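Long-range contacts in N-(5'-phosphoribosyl)anthranilate isomerase (PDB 4AAJ), which catalyses the isomerisation of N-(5-phospho-beta-D-ribosyl)anthranilate to 1-(2-carboxyphenylamino)-1-deoxy-D-ribulose 5-phosphate, the third step from chorismate to tryptophan: residues A[29-34]-A[62-67]; A[42-47]-A[70-75]; A[177-182]-A[198-203]; A[21-26]-A[221-226]. All blocks are in the same frame, centred on the assembly; numbering follows the deposited sequence.

Interaction 1: residues A[29-34]-A[62-67]. With SO4 (sulfate ion), chain D.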
# COMPACT_ATOMS: atom_id res chain seq x y z
N LYS A 29 4.00 10.89 8.35
CA LYS A 29 4.17 10.95 9.79
C LYS A 29 3.59 12.20 10.44
O LYS A 29 3.58 12.31 11.67
CB LYS A 29 5.65 10.83 10.15
CG LYS A 29 6.31 9.54 9.67
CD LYS A 29 7.76 9.44 10.14
CE LYS A 29 7.83 9.05 11.61
NZ LYS A 29 9.20 8.62 11.97
N SER A 30 3.08 13.13 9.63
CA SER A 30 2.57 14.39 10.17
C SER A 30 1.38 14.89 9.38
O SER A 30 1.21 14.57 8.20
CB SER A 30 3.68 15.45 10.11
OG SER A 30 4.12 15.63 8.78
N LEU A 31 0.57 15.72 10.03
CA LEU A 31 -0.47 16.49 9.35
C LEU A 31 0.10 17.35 8.21
O LEU A 31 -0.57 17.56 7.20
CB LEU A 31 -1.28 17.33 10.34
CG LEU A 31 -2.09 16.53 11.39
CD1 LEU A 31 -2.44 17.39 12.60
CD2 LEU A 31 -3.34 15.93 10.77
N GLU A 32 1.33 17.84 8.38
CA GLU A 32 2.01 18.60 7.33
C GLU A 32 2.20 17.76 6.06
O GLU A 32 1.90 18.21 4.95
CB GLU A 32 3.35 19.15 7.84
CG GLU A 32 4.03 20.15 6.92
CD GLU A 32 3.34 21.52 6.88
OE1 GLU A 32 2.27 21.69 7.51
OE2 GLU A 32 3.88 22.43 6.21
N GLU A 33 2.68 16.53 6.23
CA GLU A 33 2.85 15.60 5.12
C GLU A 33 1.50 15.20 4.51
O GLU A 33 1.40 14.99 3.32
CB GLU A 33 3.63 14.37 5.57
CG GLU A 33 5.14 14.57 5.54
CD GLU A 33 5.89 13.35 6.03
OE1 GLU A 33 5.55 12.83 7.10
OE2 GLU A 33 6.84 12.91 5.34
N LEU A 34 0.47 15.10 5.35
CA LEU A 34 -0.89 14.84 4.87
C LEU A 34 -1.32 15.91 3.86
O LEU A 34 -1.80 15.58 2.78
CB LEU A 34 -1.87 14.74 6.04
CG LEU A 34 -3.37 14.60 5.69
CD1 LEU A 34 -3.65 13.30 4.93
CD2 LEU A 34 -4.23 14.68 6.94
N ARG A 62 -4.48 8.80 14.55
CA ARG A 62 -5.84 9.33 14.76
C ARG A 62 -6.00 10.72 14.15
O ARG A 62 -6.99 10.99 13.44
CB ARG A 62 -6.11 9.40 16.26
CG ARG A 62 -7.54 9.15 16.70
CD ARG A 62 -7.54 8.38 18.03
NE ARG A 62 -6.63 8.93 19.05
CZ ARG A 62 -6.02 8.22 20.00
NH1 ARG A 62 -6.19 6.90 20.09
NH2 ARG A 62 -5.23 8.83 20.88
N GLU A 63 -5.03 11.60 14.42
CA GLU A 63 -5.03 12.97 13.86
C GLU A 63 -4.99 13.00 12.34
O GLU A 63 -5.68 13.81 11.71
CB GLU A 63 -3.83 13.75 14.37
CG GLU A 63 -3.89 14.07 15.84
CD GLU A 63 -2.62 14.73 16.35
OE1 GLU A 63 -1.79 15.18 15.53
OE2 GLU A 63 -2.47 14.80 17.58
N ILE A 64 -4.17 12.14 11.75
CA ILE A 64 -4.02 12.12 10.30
C ILE A 64 -5.31 11.60 9.67
O ILE A 64 -5.82 12.20 8.71
CB ILE A 64 -2.78 11.31 9.86
CG1 ILE A 64 -1.51 12.15 10.08
CG2 ILE A 64 -2.85 10.94 8.38
CD1 ILE A 64 -0.25 11.33 10.25
N ILE A 65 -5.85 10.52 10.24
CA ILE A 65 -7.10 9.90 9.76
C ILE A 65 -8.28 10.87 9.84
O ILE A 65 -9.04 11.03 8.88
CB ILE A 65 -7.40 8.58 10.51
CG1 ILE A 65 -6.33 7.53 10.14
CG2 ILE A 65 -8.82 8.09 10.23
CD1 ILE A 65 -6.35 6.28 10.99
N GLU A 66 -8.45 11.52 10.99
CA GLU A 66 -9.60 12.39 11.20
C GLU A 66 -9.58 13.66 10.33
O GLU A 66 -10.64 14.27 10.12
CB GLU A 66 -9.75 12.76 12.68
CG GLU A 66 -8.75 13.80 13.14
CD GLU A 66 -8.77 14.04 14.64
OE1 GLU A 66 -9.71 13.57 15.32
OE2 GLU A 66 -7.82 14.71 15.12
N ASN A 67 -8.40 14.06 9.85
CA ASN A 67 -8.25 15.30 9.10
C ASN A 67 -8.10 15.13 7.59
O ASN A 67 -8.01 16.10 6.84
CB ASN A 67 -7.06 16.09 9.64
CG ASN A 67 -7.36 16.71 10.99
OD1 ASN A 67 -6.76 16.35 12.01
ND2 ASN A 67 -8.32 17.62 11.00
S SO4 D . 2.20 18.13 12.34
O1 SO4 D . 1.37 16.95 12.69
O2 SO4 D . 1.55 19.33 12.90
O3 SO4 D . 2.34 18.31 10.89
O4 SO4 D . 3.54 17.94 12.94
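The CD1 methyl of Ile64 rests against the backbone at Lys29 and Ser30, reaching Ser30 N at 3.8 Å, while the Lys29 ammonium leads off to the carbonyl of Lys53. Ser30 is the N-cap of helix 31-38: with chi1 at 59°, its OG turns back to accept from Glu33 N (3.1 Å), a job suited to a short hydroxyl side chain. The helix start also offers first-turn amides to a sulfate ion, probably from the crystallisation liquor: Leu31 N donates to O1 and Glu32 N to O3, with Lys60 NZ as a further donor. Leu31 then crosses to helix 58-67, the next helix on the outside of the (beta/alpha)8 barrel. Its CD2 lies 3.3 Å from Glu63 O and 3.9 Å from Asn67 CB, and its CD1 meets Glu63 OE1, a carboxylate oxygen also salt-bridged to Lys60. Replacing Leu31 with alanine removes both methyls and is likely to open a gap beside Glu63 and Asn67. One turn on, the buried Leu34, with CG trans to its own N (chi1 174°), brings CD2 to 3.4 Å from Ile64 O and 4.2 Å from Ile64 CG2.

Interaction 2: residues A[42-47]-A[70-75]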
# COMPACT_ATOMS: atom_id res chain seq x y z
N ASP A 42 -4.26 9.79 -4.50
CA ASP A 42 -5.56 9.16 -4.31
C ASP A 42 -5.73 8.58 -2.90
O ASP A 42 -6.84 8.44 -2.39
CB ASP A 42 -5.78 8.06 -5.36
CG ASP A 42 -5.75 8.60 -6.79
OD1 ASP A 42 -6.59 9.47 -7.11
OD2 ASP A 42 -4.88 8.17 -7.57
N ALA A 43 -4.61 8.21 -2.29
CA ALA A 43 -4.64 7.63 -0.95
C ALA A 43 -3.29 7.84 -0.27
O ALA A 43 -2.29 8.13 -0.93
CB ALA A 43 -5.00 6.15 -1.00
N THR A 44 -3.27 7.66 1.04
CA THR A 44 -2.02 7.71 1.79
C THR A 44 -2.05 6.60 2.84
O THR A 44 -3.00 5.79 2.88
CB THR A 44 -1.78 9.13 2.41
OG1 THR A 44 -0.45 9.22 2.94
CG2 THR A 44 -2.79 9.45 3.51
N GLY A 45 -1.02 6.53 3.68
CA GLY A 45 -0.94 5.48 4.68
C GLY A 45 -0.10 5.93 5.85
O GLY A 45 0.80 6.77 5.70
N VAL A 46 -0.47 5.43 7.03
CA VAL A 46 0.29 5.67 8.26
C VAL A 46 0.73 4.32 8.81
O VAL A 46 -0.07 3.39 8.87
CB VAL A 46 -0.49 6.49 9.31
CG1 VAL A 46 -0.69 7.93 8.84
CG2 VAL A 46 -1.81 5.85 9.70
N VAL A 47 1.99 4.23 9.21
CA VAL A 47 2.55 2.97 9.72
C VAL A 47 2.44 2.96 11.25
O VAL A 47 2.88 3.91 11.91
CB VAL A 47 4.04 2.79 9.28
CG1 VAL A 47 4.65 1.52 9.90
CG2 VAL A 47 4.17 2.78 7.76
N ILE A 70 -8.60 12.21 1.88
CA ILE A 70 -8.38 11.00 1.06
C ILE A 70 -8.27 9.76 1.98
O ILE A 70 -7.99 9.90 3.16
CB ILE A 70 -7.12 11.13 0.14
CG1 ILE A 70 -5.82 11.30 0.96
CG2 ILE A 70 -7.33 12.24 -0.90
CD1 ILE A 70 -4.55 11.31 0.11
N PRO A 71 -8.53 8.56 1.45
CA PRO A 71 -8.37 7.36 2.27
C PRO A 71 -6.98 7.29 2.90
O PRO A 71 -5.97 7.48 2.21
CB PRO A 71 -8.56 6.22 1.27
CG PRO A 71 -9.54 6.80 0.29
CD PRO A 71 -9.12 8.23 0.13
N VAL A 72 -6.95 7.02 4.20
CA VAL A 72 -5.70 6.80 4.91
C VAL A 72 -5.66 5.34 5.36
O VAL A 72 -6.47 4.88 6.16
CB VAL A 72 -5.58 7.73 6.14
CG1 VAL A 72 -4.29 7.45 6.92
CG2 VAL A 72 -5.60 9.18 5.69
N PHE A 73 -4.71 4.59 4.81
CA PHE A 73 -4.54 3.20 5.19
C PHE A 73 -3.77 3.11 6.51
O PHE A 73 -2.73 3.73 6.65
CB PHE A 73 -3.81 2.45 4.08
CG PHE A 73 -4.72 2.07 2.92
CD1 PHE A 73 -5.03 3.01 1.93
CD2 PHE A 73 -5.29 0.81 2.87
CE1 PHE A 73 -5.91 2.67 0.89
CE2 PHE A 73 -6.15 0.45 1.83
CZ PHE A 73 -6.46 1.39 0.84
N LEU A 74 -4.30 2.35 7.45
CA LEU A 74 -3.54 1.98 8.66
C LEU A 74 -2.67 0.78 8.27
O LEU A 74 -3.18 -0.31 8.00
CB LEU A 74 -4.51 1.61 9.77
CG LEU A 74 -3.95 1.40 11.18
CD1 LEU A 74 -3.52 2.76 11.72
CD2 LEU A 74 -5.02 0.76 12.06
N VAL A 75 -1.35 1.01 8.20
CA VAL A 75 -0.41 0.04 7.62
C VAL A 75 0.34 -0.61 8.77
O VAL A 75 0.88 0.09 9.61
CB VAL A 75 0.63 0.74 6.72
CG1 VAL A 75 1.59 -0.25 6.08
CG2 VAL A 75 -0.06 1.59 5.64
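Thr44 lies beside Val72 with both side chains pointing the same way, their CG2 methyls 3.6 Å apart. They belong to neighbouring parallel strands, 43-47 and 72-76, joined by helix 58-67 in a beta-alpha-beta unit of the closed eight-stranded barrel. The ladder is regular: Thr44 N donates to Pro71 O, Phe73 N to Thr44 O at an almost linear 178°, Val46 N to Phe73 O and Val75 N to Val46 O, all at 2.8 to 2.9 Å. Proline is tolerated at the edge of this ladder, where Pro71 takes part through its carbonyl and not through an N-H.

On the face with Thr44, Val46 and Val72, branched aliphatic groups pack under the crossover helix: Val46 CG2 meets Val72 CG1 at 4.1 Å, and Ile64 covers both valines. The buried Thr44 hydroxyl is satisfied by Ile25 O of the preceding strand. On the other face, Gly45 brings the strands to 4.3 Å between its CA and that of Phe73. A side chain on Gly45 would probably be crowded by Val75 CG2, which now lies 4.1 Å from Gly45 CA. Phe73, its CG swung beside its own N (chi1 -79°), turns a ring edge to this strand. Thr44 O sits in the ring plane, 3.6 Å from Phe73 CD1, and farther along the same ring Phe73 CE1 touches Ala43 CB at 4.1 Å.

Interaction 3: residues A[177-182]-A[198-203]. With SO4 (sulfate ion), chain B.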
# COMPACT_ATOMS: atom_id res chain seq x y z
N ILE A 177 -1.98 -3.14 -6.76
CA ILE A 177 -1.15 -1.95 -6.57
C ILE A 177 0.26 -2.48 -6.45
O ILE A 177 0.49 -3.43 -5.72
CB ILE A 177 -1.53 -1.21 -5.26
CG1 ILE A 177 -3.03 -0.91 -5.21
CG2 ILE A 177 -0.69 0.04 -5.06
CD1 ILE A 177 -3.54 -0.00 -6.31
N VAL A 178 1.20 -1.91 -7.20
CA VAL A 178 2.57 -2.39 -7.16
C VAL A 178 3.45 -1.40 -6.37
O VAL A 178 3.26 -0.19 -6.44
CB VAL A 178 3.08 -2.70 -8.59
CG1 VAL A 178 3.25 -1.41 -9.40
CG2 VAL A 178 4.37 -3.52 -8.56
N ALA A 179 4.37 -1.92 -5.57
CA ALA A 179 5.24 -1.05 -4.77
C ALA A 179 6.64 -1.64 -4.66
O ALA A 179 6.82 -2.85 -4.82
CB ALA A 179 4.66 -0.85 -3.37
N GLY A 180 7.60 -0.77 -4.38
CA GLY A 180 8.96 -1.20 -4.11
C GLY A 180 9.93 -0.46 -5.00
O GLY A 180 10.03 -0.74 -6.20
N GLY A 181 10.61 0.51 -4.40
CA GLY A 181 11.68 1.23 -5.07
C GLY A 181 11.24 2.12 -6.21
O GLY A 181 12.06 2.47 -7.07
N LEU A 182 9.96 2.50 -6.24
CA LEU A 182 9.47 3.37 -7.30
C LEU A 182 9.90 4.82 -7.07
O LEU A 182 10.01 5.27 -5.94
CB LEU A 182 7.94 3.29 -7.44
CG LEU A 182 7.28 1.93 -7.69
CD1 LEU A 182 5.77 2.09 -7.81
CD2 LEU A 182 7.83 1.24 -8.92
N GLY A 198 -2.81 0.34 -9.77
CA GLY A 198 -2.19 1.51 -9.14
C GLY A 198 -0.75 1.30 -8.71
O GLY A 198 -0.19 0.21 -8.86
N VAL A 199 -0.15 2.36 -8.20
CA VAL A 199 1.22 2.31 -7.71
C VAL A 199 1.28 2.89 -6.30
O VAL A 199 0.44 3.71 -5.93
CB VAL A 199 2.23 3.07 -8.60
CG1 VAL A 199 2.47 2.31 -9.91
CG2 VAL A 199 1.79 4.50 -8.87
N ASP A 200 2.28 2.46 -5.54
CA ASP A 200 2.47 2.88 -4.17
C ASP A 200 3.93 3.27 -4.00
O ASP A 200 4.83 2.54 -4.42
CB ASP A 200 2.10 1.72 -3.25
CG ASP A 200 2.27 2.04 -1.79
OD1 ASP A 200 1.43 2.75 -1.23
OD2 ASP A 200 3.24 1.55 -1.18
N VAL A 201 4.18 4.42 -3.38
CA VAL A 201 5.55 4.89 -3.16
C VAL A 201 5.70 5.52 -1.77
O VAL A 201 4.75 6.10 -1.24
CB VAL A 201 5.98 5.89 -4.27
CG1 VAL A 201 5.02 7.06 -4.36
CG2 VAL A 201 7.41 6.38 -4.08
N SER A 202 6.90 5.38 -1.19
CA SER A 202 7.22 6.03 0.08
C SER A 202 8.54 6.80 -0.03
O SER A 202 8.53 8.03 -0.17
CB SER A 202 7.25 5.02 1.23
OG SER A 202 7.38 5.67 2.48
N SER A 203 9.67 6.08 0.04
CA SER A 203 11.02 6.67 -0.01
C SER A 203 11.32 7.44 -1.29
O SER A 203 12.06 8.44 -1.26
CB SER A 203 12.08 5.59 0.16
OG SER A 203 11.96 4.99 1.43
S SO4 B . 9.26 2.42 -1.19
O1 SO4 B . 8.16 1.59 -0.65
O2 SO4 B . 9.84 3.17 -0.05
O3 SO4 B . 8.76 3.38 -2.20
O4 SO4 B . 10.26 1.54 -1.82
O HOH W 1 7.49 2.13 -4.35
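Two backbone bonds join Val178 to the neighbouring strand: Val178 N donates to Gly198 O, and Asp200 N to Val178 O, each at 3.0 Å. The second is the more bent, at 145°. Strands 176-179 and 198-201 are the seventh and eighth of the (beta/alpha)8 barrel, parallel and linked through helix 187-194.

Apolar packing differs on the two faces. Val178 CG1 meets Val199 CG1 at 3.8 Å, and Leu182 CD1 closes over Val199 CB from the loop, on the face that Phe219 of helix 213-225 covers. Inside the barrel, Ile177 folds at chi2 (-62°), bringing CD1 to a tight 3.5 Å from Gly198 CA; a side chain at this glycine would collide with that methyl. Ile177 CG2 and Ala179 CB both pack on Asp200 CB, whose carboxylate forms a salt bridge with Lys24.

Polar groups past the strand ends hold a sulfate ion, in a cup of backbone amides between the loops after these strands. This is where (beta/alpha)8 enzymes of this kind commonly bind phosphate, so the ion probably marks the substrate's phosphate site. Gly181, Ser202 and Ser203 donate N-H groups to three different sulfate oxygens, each bond nearly straight. Gly180 has a backbone shape (phi 127°) in which a CB would strike the carbonyl oxygen of Ala179, so glycine suits the turn. One water bridges loop, strand and anion, accepting from Gly180 N and Leu182 N while donating to Asp200 O at 2.7 Å and to sulfate O3 at 2.8 Å.

Interaction 4: residues A[21-26]-A[221-226]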
# COMPACT_ATOMS: atom_id res chain seq x y z
N MET A 21 -5.27 5.45 -13.01
CA MET A 21 -4.07 5.01 -12.29
C MET A 21 -4.12 5.48 -10.84
O MET A 21 -3.88 6.65 -10.55
CB MET A 21 -2.80 5.53 -12.98
CG MET A 21 -1.49 5.18 -12.28
SD MET A 21 -1.17 3.42 -12.05
CE MET A 21 -1.28 2.81 -13.74
N PHE A 22 -4.44 4.56 -9.94
CA PHE A 22 -4.49 4.87 -8.52
C PHE A 22 -3.07 5.09 -7.99
O PHE A 22 -2.19 4.27 -8.22
CB PHE A 22 -5.16 3.72 -7.77
CG PHE A 22 -5.58 4.06 -6.38
CD1 PHE A 22 -6.82 4.64 -6.14
CD2 PHE A 22 -4.75 3.79 -5.30
CE1 PHE A 22 -7.23 4.95 -4.85
CE2 PHE A 22 -5.15 4.09 -4.01
CZ PHE A 22 -6.38 4.68 -3.78
N VAL A 23 -2.84 6.22 -7.32
CA VAL A 23 -1.53 6.52 -6.77
C VAL A 23 -1.66 6.68 -5.25
O VAL A 23 -2.43 7.52 -4.77
CB VAL A 23 -0.92 7.81 -7.37
CG1 VAL A 23 0.46 8.09 -6.79
CG2 VAL A 23 -0.83 7.71 -8.88
N LYS A 24 -0.91 5.86 -4.51
CA LYS A 24 -0.92 5.94 -3.06
C LYS A 24 0.46 6.41 -2.59
O LYS A 24 1.48 5.85 -3.00
CB LYS A 24 -1.26 4.58 -2.45
CG LYS A 24 -1.21 4.54 -0.92
CD LYS A 24 -1.76 3.23 -0.39
CE LYS A 24 -1.37 3.02 1.07
NZ LYS A 24 0.02 2.50 1.19
N ILE A 25 0.50 7.43 -1.75
CA ILE A 25 1.76 7.87 -1.16
C ILE A 25 1.79 7.39 0.28
O ILE A 25 1.01 7.84 1.10
CB ILE A 25 1.92 9.41 -1.17
CG1 ILE A 25 1.63 10.01 -2.55
CG2 ILE A 25 3.30 9.80 -0.62
CD1 ILE A 25 2.48 9.50 -3.68
N CYS A 26 2.69 6.46 0.58
CA CYS A 26 2.66 5.73 1.84
C CYS A 26 3.65 6.28 2.88
O CYS A 26 4.63 6.92 2.53
CB CYS A 26 2.97 4.24 1.61
SG CYS A 26 2.42 3.23 3.00
N ARG A 221 2.05 13.06 -11.21
CA ARG A 221 1.82 13.54 -12.58
C ARG A 221 2.30 12.53 -13.62
O ARG A 221 1.55 12.17 -14.52
CB ARG A 221 2.50 14.90 -12.79
CG ARG A 221 2.07 15.63 -14.06
CD ARG A 221 2.88 16.91 -14.29
NE ARG A 221 4.28 16.63 -14.62
CZ ARG A 221 5.32 16.99 -13.87
NH1 ARG A 221 5.14 17.65 -12.74
NH2 ARG A 221 6.55 16.68 -14.26
N ARG A 222 3.55 12.09 -13.48
CA ARG A 222 4.16 11.12 -14.40
C ARG A 222 3.40 9.79 -14.41
O ARG A 222 3.17 9.21 -15.48
CB ARG A 222 5.63 10.88 -14.04
CG ARG A 222 6.55 12.04 -14.35
CD ARG A 222 8.01 11.63 -14.22
NE ARG A 222 8.92 12.76 -14.43
CZ ARG A 222 10.21 12.64 -14.70
NH1 ARG A 222 10.78 11.45 -14.80
NH2 ARG A 222 10.95 13.73 -14.87
N ALA A 223 3.02 9.32 -13.22
CA ALA A 223 2.28 8.07 -13.09
C ALA A 223 0.91 8.17 -13.75
O ALA A 223 0.49 7.27 -14.47
CB ALA A 223 2.14 7.67 -11.63
N LYS A 224 0.23 9.29 -13.52
CA LYS A 224 -1.09 9.55 -14.10
C LYS A 224 -1.07 9.67 -15.63
O LYS A 224 -2.09 9.46 -16.28
CB LYS A 224 -1.70 10.82 -13.50
CG LYS A 224 -1.98 10.77 -12.00
CD LYS A 224 -3.22 9.97 -11.69
CE LYS A 224 -3.66 10.19 -10.25
NZ LYS A 224 -4.79 9.30 -9.93
N ASN A 225 0.10 10.00 -16.18
CA ASN A 225 0.27 10.23 -17.63
C ASN A 225 0.41 8.98 -18.49
O ASN A 225 0.13 9.01 -19.69
CB ASN A 225 1.46 11.16 -17.88
CG ASN A 225 1.10 12.62 -17.72
OD1 ASN A 225 -0.07 13.00 -17.73
ND2 ASN A 225 2.12 13.46 -17.57
N VAL A 226 0.86 7.88 -17.90
CA VAL A 226 1.07 6.63 -18.63
C VAL A 226 -0.23 5.85 -18.77
O VAL A 226 -1.24 6.37 -19.25
CB VAL A 226 2.13 5.74 -17.96
CG1 VAL A 226 2.55 4.62 -18.90
CG2 VAL A 226 3.34 6.57 -17.58
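Lys224 NZ is gripped by two oxygens: it donates to Met21 O at 2.9 Å and forms a salt bridge with Asp42 OD2. The ammonium comes to the Met21 carbonyl from a position tilted 29° out of its plane. A bend at chi2 (-77°), followed by an extended run to the ammonium, carries the chain from the last turn of helix 213-225 across to the start of strand 22-25. Lysine suits this place because its long aliphatic stem can cover apolar surface before its charge reaches the oxygens. Lys224 CE lies 4.0 Å from Val23 CG2, the two side chains crossing at a slant. A leucine in place of Lys224 would probably leave Met21 O without this donor and the Asp42 carboxylate without its positive mate.

Beside the lysine, Ala223 presents a single methyl toward the barrel, and this small side chain allows a close approach. Its CB touches Val23 CG2 at 4.0 Å, so that one valine methyl meets both the alanine and the lysine stem. Met21 CG passes 3.6 Å from Ala223 O in the final turn and 4.4 Å from Ala223 CB. From there the methionine folds at both chi2 (59°) and chi3, and its flexible thioether chain also packs on Ile191 of helix 187-194.

The contact thus brings the chain's two ends together where the (beta/alpha)8 barrel closes: the last helix lies on the outer side of the first strand, which is flanked in the sheet by strands 198-201 and 43-47.

Interactions 2 and 3 are buried pairings of adjacent parallel strands, while interaction 1 joins two outer helices and is only partly buried. Interaction 4 is buried too, but sets a helix against a strand. Strand 22-25 in interaction 4 lies between the strands 43-47 and 198-201 of interactions 2 and 3. It is tied to interaction 2 by the Asp42–Lys224 salt bridge and to interaction 3 by backbone bonds. Interactions 1 and 2 share an apolar layer, where Ile64 CD1 meets Val46 CG1. Backbone hydrogen bonds tie the strand pairs, four in interaction 2 and two in interaction 3; side-chain packing carries the helix contacts, joined in interaction 4 by a lysine bond. Both interactions 1 and 3 bind sulfate through backbone amides, the latter at the probable phosphate site.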